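Local structure of erythromycin dehydratase (Saccharopolyspora erythraea, 3EL6) at residues A[283-286]-A[287-291]. The protein probably catalyses the removal of water from a beta-hydroxyacyl intermediate, giving the enoyl product, as the dehydratase domain of the erythromycin polyketide synthase. Numbering follows the deposited sequence.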
# COMPACT_ATOMS: atom_id res chain seq x y z
N VAL A 283 24.65 -17.34 14.32
CA VAL A 283 24.01 -17.09 15.59
C VAL A 283 23.24 -18.34 15.97
O VAL A 283 22.37 -18.83 15.19
CB VAL A 283 22.97 -15.89 15.50
CG1 VAL A 283 22.28 -15.72 16.87
CG2 VAL A 283 23.67 -14.61 15.02
N THR A 284 23.55 -18.89 17.15
CA THR A 284 22.82 -20.08 17.64
C THR A 284 22.18 -19.86 19.00
O THR A 284 22.53 -18.89 19.68
CB THR A 284 23.78 -21.30 17.82
OG1 THR A 284 24.93 -20.87 18.56
CG2 THR A 284 24.31 -21.74 16.45
N ASP A 285 21.27 -20.75 19.41
CA ASP A 285 20.81 -20.70 20.81
C ASP A 285 21.79 -21.43 21.73
O ASP A 285 22.79 -22.00 21.26
CB ASP A 285 19.37 -21.17 20.98
CG ASP A 285 19.17 -22.66 20.64
OD1 ASP A 285 20.15 -23.43 20.70
OD2 ASP A 285 18.02 -23.02 20.38
N PRO A 286 21.58 -21.35 23.06
CA PRO A 286 22.66 -21.92 23.89
C PRO A 286 22.78 -23.45 23.81
O PRO A 286 23.78 -24.03 24.28
CB PRO A 286 22.28 -21.49 25.31
CG PRO A 286 21.57 -20.12 25.06
CD PRO A 286 20.69 -20.44 23.83
N ALA A 287 21.75 -24.08 23.24
CA ALA A 287 21.72 -25.50 22.91
C ALA A 287 22.38 -25.85 21.55
O ALA A 287 22.56 -27.04 21.25
CB ALA A 287 20.28 -26.01 22.95
N GLY A 288 22.86 -24.84 20.82
CA GLY A 288 23.55 -25.03 19.54
C GLY A 288 22.62 -25.01 18.31
O GLY A 288 23.09 -25.14 17.19
N HIS A 289 21.31 -24.85 18.49
CA HIS A 289 20.43 -24.79 17.31
C HIS A 289 20.63 -23.47 16.56
O HIS A 289 20.76 -22.44 17.20
CB HIS A 289 18.97 -24.85 17.70
CG HIS A 289 18.61 -26.08 18.46
ND1 HIS A 289 18.20 -26.05 19.78
CD2 HIS A 289 18.66 -27.38 18.11
CE1 HIS A 289 17.97 -27.28 20.19
NE2 HIS A 289 18.26 -28.11 19.20
N LEU A 290 20.61 -23.50 15.23
CA LEU A 290 20.90 -22.30 14.45
C LEU A 290 19.69 -21.37 14.58
O LEU A 290 18.52 -21.79 14.50
CB LEU A 290 21.08 -22.65 12.96
CG LEU A 290 21.59 -21.53 12.07
CD1 LEU A 290 22.98 -21.03 12.48
CD2 LEU A 290 21.56 -21.91 10.57
N VAL A 291 19.99 -20.09 14.77
CA VAL A 291 18.95 -19.08 14.95
C VAL A 291 19.00 -18.10 13.78
O VAL A 291 17.94 -17.73 13.24
CB VAL A 291 19.10 -18.32 16.32
CG1 VAL A 291 18.16 -17.09 16.37
CG2 VAL A 291 18.76 -19.30 17.49
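D285 and H289 are hydrogen-bonded across the tip of a beta hairpin. The hairpin joins strands 278-284 and 290-299 of the double hotdog fold. A type I beta turn from D285 to G288 reverses the chain, and with G288 it forms a G1-type beta bulge. Outside the hairpin, the side chains of A287 and H289 rest on R164.

Three backbone hydrogen bonds close the hairpin. G288 N donates to D285 O at 2.9 Å. D285 N returns a bond to H289 O at 2.8 Å. V291 N donates to V283 O at 2.7 Å. Between the last two bonds, T284 and L290 form an antiparallel non-hydrogen-bonded pair whose side chains diverge. G288 has positive phi (90°), and its backbone angles would jam a CB against the carbonyl O of A287.

One apolar contact joins the strands: V283 CG1 lies 4.1 Å from V291 CB. V291 CG2 also lies near D285 CB.

Side-chain bonds lock the turn further. D285 CG lies between the backbone N and the carbonyl carbon (chi1 65°), which brings the carboxylate across to H289. Its OD1 accepts a hydrogen bond from H289 N at 2.9 Å, from well out of the carboxylate plane. Carboxylate and imidazole planes stand 82° apart. D285 OD2 accepts a hydrogen bond from H289 ND1 at 3.1 Å through its syn lone pair, in the plane of the ring.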